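PDB 4OIF: beta-galactosidase from Geobacillus stearothermophilus, which probably hydrolyses terminal non-reducing beta-D-galactose residues of beta-D-galactosides, as a zinc-binding, homotrimeric member of glycoside hydrolase family 42. Local coordinates for residues D76-G81 and D146-L151; W55-P60 and F67-K72. All coordinates share one frame; numbering follows the deposited sequence. Where two conformers were deposited one is given.

Contact 1: residues D76-G81 and D146-L151; sequences DIYRIG and DHPALL
The backbone N of Ala149 gives a hydrogen bond of 3.0 Å to ND1 of His147, the residue whose ring touches Tyr78 across the contact. The bond is nearly straight at 161° and close to the ring plane. His147 NE2 is hydrogen-bonded to Asp75 OD1, in the residue just before segment 76-81. The two bonds fix the rotation of the imidazole. They suit a ring with its hydrogen on NE2. The edge of this ring is then presented to the face of Tyr78 in an offset edge-to-face pair, with centroids 5.7 Å apart and planes at 81°. His147 CE1 lies 3.9 Å from Tyr78 CB.

Tyr78 carries most of the rest. The ring leaves the last turn of helix 68-79 toward the type I turn from His147 to Leu150 because chi1 (-173°) sets CG opposite the backbone N. Pro148 sits over one face of that ring. Its CG is 3.6 Å from the ring centroid, in a CH-pi contact close to the ring normal. Pro148 CB lies 3.5 Å from Tyr78 OH. At the root of the tyrosine, Ala149 CB packs on Tyr78 CB at 3.9 Å. Ala149 is buried, and its side chain also touches Val84 of strand 83-87. Tyr78 and Pro148 are exposed.

No hydrogen bond joins the two segments directly. The turn entering strand 150-154 is therefore held to the end of helix 68-79 by ring and CH-pi packing, with the Asp75-His147 bond as a polar tie beside it.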
loop_
_atom_site.group_PDB
_atom_site.type_symbol
_atom_site.label_atom_id
_atom_site.label_comp_id
_atom_site.label_asym_id
_atom_site.label_seq_id
_atom_site.Cartn_x
_atom_site.Cartn_y
_atom_site.Cartn_z
ATOM N N ASP A 76 -15.578 28.320 -39.028
ATOM C CA ASP A 76 -16.823 27.576 -38.828
ATOM C C ASP A 76 -17.510 27.927 -37.518
ATOM O O ASP A 76 -18.733 28.064 -37.459
ATOM C CB ASP A 76 -16.566 26.063 -38.855
ATOM C CG ASP A 76 -16.359 25.537 -40.245
ATOM O OD1 ASP A 76 -16.628 26.287 -41.197
ATOM O OD2 ASP A 76 -15.953 24.370 -40.396
ATOM N N ILE A 77 -16.729 28.032 -36.452
ATOM C CA ILE A 77 -17.311 28.336 -35.162
ATOM C C ILE A 77 -17.827 29.755 -35.211
ATOM O O ILE A 77 -18.924 30.032 -34.704
ATOM C CB ILE A 77 -16.297 28.137 -34.034
ATOM C CG1 ILE A 77 -16.135 26.641 -33.770
ATOM C CG2 ILE A 77 -16.716 28.877 -32.757
ATOM C CD1 ILE A 77 -14.979 26.330 -32.884
ATOM N N TYR A 78 -17.059 30.642 -35.849
ATOM C CA TYR A 78 -17.504 32.025 -36.006
ATOM C C TYR A 78 -18.839 32.098 -36.782
ATOM O O TYR A 78 -19.747 32.848 -36.424
ATOM C CB TYR A 78 -16.414 32.850 -36.708
ATOM C CG TYR A 78 -16.685 34.343 -36.775
ATOM C CD1 TYR A 78 -16.975 35.071 -35.625
ATOM C CD2 TYR A 78 -16.624 35.031 -37.982
ATOM C CE1 TYR A 78 -17.216 36.428 -35.680
ATOM C CE2 TYR A 78 -16.862 36.397 -38.044
ATOM C CZ TYR A 78 -17.163 37.083 -36.887
ATOM O OH TYR A 78 -17.403 38.434 -36.920
ATOM N N ARG A 79 -18.956 31.280 -37.819
ATOM C CA ARG A 79 -20.122 31.277 -38.698
ATOM C C ARG A 79 -21.416 31.024 -37.933
ATOM O O ARG A 79 -22.426 31.672 -38.180
ATOM C CB ARG A 79 -19.944 30.224 -39.797
ATOM C CG ARG A 79 -20.916 30.334 -40.953
ATOM C CD ARG A 79 -20.560 29.356 -42.081
ATOM N NE ARG A 79 -21.184 28.051 -41.897
ATOM C CZ ARG A 79 -20.524 26.918 -41.714
ATOM N NH1 ARG A 79 -19.206 26.908 -41.710
ATOM N NH2 ARG A 79 -21.189 25.790 -41.548
ATOM N N ILE A 80 -21.381 30.073 -37.006
ATOM C CA ILE A 80 -22.567 29.744 -36.217
ATOM C C ILE A 80 -22.696 30.628 -34.975
ATOM O O ILE A 80 -23.456 30.317 -34.062
ATOM C CB ILE A 80 -22.567 28.266 -35.770
ATOM C CG1 ILE A 80 -21.393 27.988 -34.830
ATOM C CG2 ILE A 80 -22.518 27.340 -36.980
ATOM C CD1 ILE A 80 -21.399 26.607 -34.260
ATOM N N GLY A 81 -21.945 31.722 -34.931
ATOM C CA GLY A 81 -22.106 32.697 -33.868
ATOM C C GLY A 81 -21.327 32.396 -32.603
ATOM O O GLY A 81 -21.667 32.899 -31.539
ATOM N N ASP A 146 -5.968 38.313 -34.797
ATOM C CA ASP A 146 -6.935 39.319 -35.227
ATOM C C ASP A 146 -8.262 38.702 -35.675
ATOM O O ASP A 146 -9.141 39.391 -36.181
ATOM C CB ASP A 146 -6.351 40.177 -36.351
ATOM C CG ASP A 146 -6.116 39.393 -37.629
ATOM O OD1 ASP A 146 -6.098 38.143 -37.584
ATOM O OD2 ASP A 146 -5.930 40.042 -38.683
ATOM N N HIS A 147 -8.416 37.401 -35.477
ATOM C CA HIS A 147 -9.648 36.739 -35.884
ATOM C C HIS A 147 -10.759 37.119 -34.907
ATOM O O HIS A 147 -10.561 37.078 -33.693
ATOM C CB HIS A 147 -9.477 35.227 -35.931
ATOM C CG HIS A 147 -10.571 34.518 -36.667
ATOM N ND1 HIS A 147 -11.852 34.408 -36.171
ATOM C CD2 HIS A 147 -10.568 33.870 -37.857
ATOM C CE1 HIS A 147 -12.596 33.736 -37.032
ATOM N NE2 HIS A 147 -11.840 33.392 -38.061
ATOM N N PRO A 148 -11.935 37.491 -35.435
ATOM C CA PRO A 148 -13.062 37.941 -34.602
ATOM C C PRO A 148 -13.566 36.893 -33.588
ATOM O O PRO A 148 -14.060 37.279 -32.530
ATOM C CB PRO A 148 -14.144 38.276 -35.629
ATOM C CG PRO A 148 -13.755 37.527 -36.865
ATOM C CD PRO A 148 -12.265 37.503 -36.871
ATOM N N ALA A 149 -13.434 35.604 -33.888
ATOM C CA ALA A 149 -13.854 34.564 -32.945
ATOM C C ALA A 149 -12.931 34.422 -31.738
ATOM O O ALA A 149 -13.313 33.814 -30.738
ATOM C CB ALA A 149 -13.973 33.225 -33.647
ATOM N N LEU A 150 -11.727 34.976 -31.814
ATOM C CA LEU A 150 -10.770 34.807 -30.719
ATOM C C LEU A 150 -11.230 35.537 -29.473
ATOM O O LEU A 150 -11.520 36.725 -29.520
ATOM C CB LEU A 150 -9.373 35.290 -31.115
ATOM C CG LEU A 150 -8.342 35.069 -30.000
ATOM C CD1 LEU A 150 -8.322 33.608 -29.613
ATOM C CD2 LEU A 150 -6.942 35.543 -30.401
ATOM N N LEU A 151 -11.286 34.826 -28.355
ATOM C CA LEU A 151 -11.795 35.420 -27.123
ATOM C C LEU A 151 -10.750 35.562 -26.029
ATOM O O LEU A 151 -10.653 36.593 -25.365
ATOM C CB LEU A 151 -12.955 34.596 -26.570
ATOM C CG LEU A 151 -13.665 35.302 -25.418
ATOM C CD1 LEU A 151 -14.462 36.484 -25.958
ATOM C CD2 LEU A 151 -14.559 34.354 -24.629
#

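Contact 2: residues W55-P60 and F67-K72; sequences WSALEP and FEWLDK
Leu58 CD2 is the point where the tightly packed part of this contact converges. This one methyl lies 3.6 Å from Phe67 CD1 and equally near Trp69 CZ2, and it also reaches Leu70 CD2 at 3.9 Å. Leu58 CG stands anti to its carbonyl carbon (chi1 -68°), and this sends the branch in among the three side chains. Leu58, Phe67 and Leu70 are all buried. Tyr144 of helix 127-144 packs against both Phe67 and Leu70.

The other side is looser and partly open to solvent. Here the indole of Trp69 lies beside Ala57, with Trp69 CZ2 3.8 Å from Ala57 CB. Its NE1 gives a long hydrogen bond of 3.3 Å to Ala57 O. The bond is bent to 149°. The donor stands above the carbonyl plane, well off a lone pair, and the oxygen is tilted from the indole plane. Replacing Trp69 with an alanine would probably leave Ala57 O without this donor and open a gap beside Leu58 CD2.

Within segment 55-60 the polar bonding is straighter. Trp55 NE1 meets Glu59 OE1 at 3.1 Å with an angle of 170°, on the anti side of the carboxylate. Trp55 points away from segment 67-72. Near the start of the short helix, Ser197 OG of a neighbouring subunit is hydrogen-bonded to Ser56 N.

The two helices follow one another in the connection from strand 47-50 to strand 83-87. This is a beta-alpha-beta crossover of the TIM barrel, in which helix 68-79 packs outside the parallel strands.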
loop_
_atom_site.group_PDB
_atom_site.type_symbol
_atom_site.label_atom_id
_atom_site.label_comp_id
_atom_site.label_asym_id
_atom_site.label_seq_id
_atom_site.Cartn_x
_atom_site.Cartn_y
_atom_site.Cartn_z
ATOM N N TRP A 55 -0.655 20.082 -30.705
ATOM C CA TRP A 55 0.684 20.338 -31.231
ATOM C C TRP A 55 1.027 19.391 -32.383
ATOM O O TRP A 55 1.466 19.815 -33.460
ATOM C CB TRP A 55 1.733 20.218 -30.120
ATOM C CG TRP A 55 3.041 20.921 -30.447
ATOM C CD1 TRP A 55 3.543 21.189 -31.689
ATOM C CD2 TRP A 55 3.992 21.451 -29.512
ATOM N NE1 TRP A 55 4.751 21.840 -31.587
ATOM C CE2 TRP A 55 5.046 22.021 -30.263
ATOM C CE3 TRP A 55 4.057 21.497 -28.114
ATOM C CZ2 TRP A 55 6.147 22.627 -29.665
ATOM C CZ3 TRP A 55 5.152 22.106 -27.524
ATOM C CH2 TRP A 55 6.182 22.665 -28.298
ATOM N N SER A 56 0.808 18.108 -32.150
ATOM C CA SER A 56 1.112 17.101 -33.143
ATOM C C SER A 56 0.244 17.282 -34.394
ATOM O O SER A 56 0.631 16.867 -35.480
ATOM C CB SER A 56 0.929 15.710 -32.535
ATOM O OG SER A 56 0.804 14.721 -33.528
ATOM N N ALA A 57 -0.919 17.912 -34.247
ATOM C CA ALA A 57 -1.779 18.180 -35.397
ATOM C C ALA A 57 -1.354 19.453 -36.108
ATOM O O ALA A 57 -1.589 19.611 -37.304
ATOM C CB ALA A 57 -3.237 18.284 -34.967
ATOM N N LEU A 58 -0.750 20.367 -35.355
ATOM C CA LEU A 58 -0.298 21.639 -35.892
ATOM C C LEU A 58 1.091 21.509 -36.513
ATOM O O LEU A 58 1.402 22.149 -37.515
ATOM C CB LEU A 58 -0.279 22.699 -34.792
ATOM C CG LEU A 58 -1.661 23.099 -34.288
ATOM C CD1 LEU A 58 -1.551 23.957 -33.041
ATOM C CD2 LEU A 58 -2.362 23.853 -35.400
ATOM N N GLU A 59 1.932 20.682 -35.905
ATOM C CA GLU A 59 3.285 20.487 -36.404
ATOM C C GLU A 59 3.590 18.992 -36.372
ATOM O O GLU A 59 4.280 18.502 -35.480
ATOM C CB GLU A 59 4.286 21.296 -35.567
ATOM C CG GLU A 59 5.693 21.397 -36.144
ATOM C CD GLU A 59 6.628 22.265 -35.296
ATOM O OE1 GLU A 59 6.219 22.690 -34.195
ATOM O OE2 GLU A 59 7.774 22.516 -35.732
ATOM N N PRO A 60 3.044 18.255 -37.343
ATOM C CA PRO A 60 3.148 16.796 -37.378
ATOM C C PRO A 60 4.601 16.321 -37.387
ATOM O O PRO A 60 4.942 15.334 -36.736
ATOM C CB PRO A 60 2.422 16.431 -38.676
ATOM C CG PRO A 60 2.346 17.674 -39.442
ATOM C CD PRO A 60 2.226 18.757 -38.453
ATOM N N PHE A 67 -1.884 24.255 -40.413
ATOM C CA PHE A 67 -2.827 25.176 -39.770
ATOM C C PHE A 67 -4.196 25.243 -40.456
ATOM O O PHE A 67 -5.125 25.846 -39.914
ATOM C CB PHE A 67 -2.251 26.598 -39.712
ATOM C CG PHE A 67 -1.146 26.770 -38.723
ATOM C CD1 PHE A 67 -1.405 26.744 -37.364
ATOM C CD2 PHE A 67 0.154 26.980 -39.150
ATOM C CE1 PHE A 67 -0.388 26.914 -36.445
ATOM C CE2 PHE A 67 1.182 27.148 -38.241
ATOM C CZ PHE A 67 0.911 27.116 -36.882
ATOM N N GLU A 68 -4.328 24.637 -41.635
ATOM C CA GLU A 68 -5.545 24.810 -42.431
ATOM C C GLU A 68 -6.786 24.314 -41.692
ATOM O O GLU A 68 -7.821 25.012 -41.656
ATOM C CB GLU A 68 -5.415 24.108 -43.782
ATOM C CG GLU A 68 -4.203 24.565 -44.612
ATOM C CD GLU A 68 -2.878 23.949 -44.133
ATOM O OE1 GLU A 68 -2.822 22.712 -43.930
ATOM O OE2 GLU A 68 -1.896 24.705 -43.951
ATOM N N TRP A 69 -6.681 23.141 -41.071
ATOM C CA TRP A 69 -7.834 22.590 -40.354
ATOM C C TRP A 69 -8.290 23.544 -39.235
ATOM O O TRP A 69 -9.491 23.715 -39.008
ATOM C CB TRP A 69 -7.520 21.196 -39.787
ATOM C CG TRP A 69 -6.450 21.200 -38.746
ATOM C CD1 TRP A 69 -5.110 21.020 -38.947
ATOM C CD2 TRP A 69 -6.621 21.418 -37.344
ATOM N NE1 TRP A 69 -4.441 21.114 -37.759
ATOM C CE2 TRP A 69 -5.343 21.359 -36.757
ATOM C CE3 TRP A 69 -7.728 21.674 -36.528
ATOM C CZ2 TRP A 69 -5.141 21.532 -35.389
ATOM C CZ3 TRP A 69 -7.525 21.847 -35.171
ATOM C CH2 TRP A 69 -6.245 21.771 -34.614
ATOM N N LEU A 70 -7.332 24.189 -38.566
ATOM C CA LEU A 70 -7.667 25.086 -37.469
ATOM C C LEU A 70 -8.267 26.396 -38.019
ATOM O O LEU A 70 -9.158 26.998 -37.393
ATOM C CB LEU A 70 -6.437 25.343 -36.582
ATOM C CG LEU A 70 -6.567 26.347 -35.429
ATOM C CD1 LEU A 70 -7.682 25.988 -34.465
ATOM C CD2 LEU A 70 -5.251 26.449 -34.687
ATOM N N ASP A 71 -7.800 26.817 -39.194
ATOM C CA ASP A 71 -8.383 27.966 -39.888
ATOM C C ASP A 71 -9.859 27.718 -40.097
ATOM O O ASP A 71 -10.723 28.578 -39.805
ATOM C CB ASP A 71 -7.742 28.192 -41.249
ATOM C CG ASP A 71 -6.277 28.555 -41.170
ATOM O OD1 ASP A 71 -5.762 28.907 -40.085
ATOM O OD2 ASP A 71 -5.641 28.498 -42.230
ATOM N N LYS A 72 -10.135 26.521 -40.614
ATOM C CA LYS A 72 -11.505 26.167 -40.916
ATOM C C LYS A 72 -12.318 26.060 -39.636
ATOM O O LYS A 72 -13.480 26.445 -39.623
ATOM C CB LYS A 72 -11.588 24.874 -41.726
ATOM C CG LYS A 72 -13.019 24.375 -41.872
ATOM C CD LYS A 72 -13.320 23.808 -43.250
ATOM C CE LYS A 72 -14.777 23.357 -43.341
ATOM N NZ LYS A 72 -15.097 22.307 -42.327
#

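Both contacts use helix 68-79 of the TIM barrel, contact 2 at its start and contact 1 at its end. Their centres are about 17 Å apart, and both lie away from the zinc site and the predicted active site. Contact 2 is the more buried and draws mainly on aliphatic and aromatic packing, with one long hydrogen bond between its segments. Contact 1 is only partly buried. CH-pi and edge-to-face contacts on an exposed tyrosine do most of the work there, with buried Ala149 at the inner side. Contact 2 joins the helix to nearby helix 55-58, contact 1 to the more distant turn before strand 150-154. A second subunit touches segment 55-60 at Trp55 and Ser56, whereas none touches contact 1.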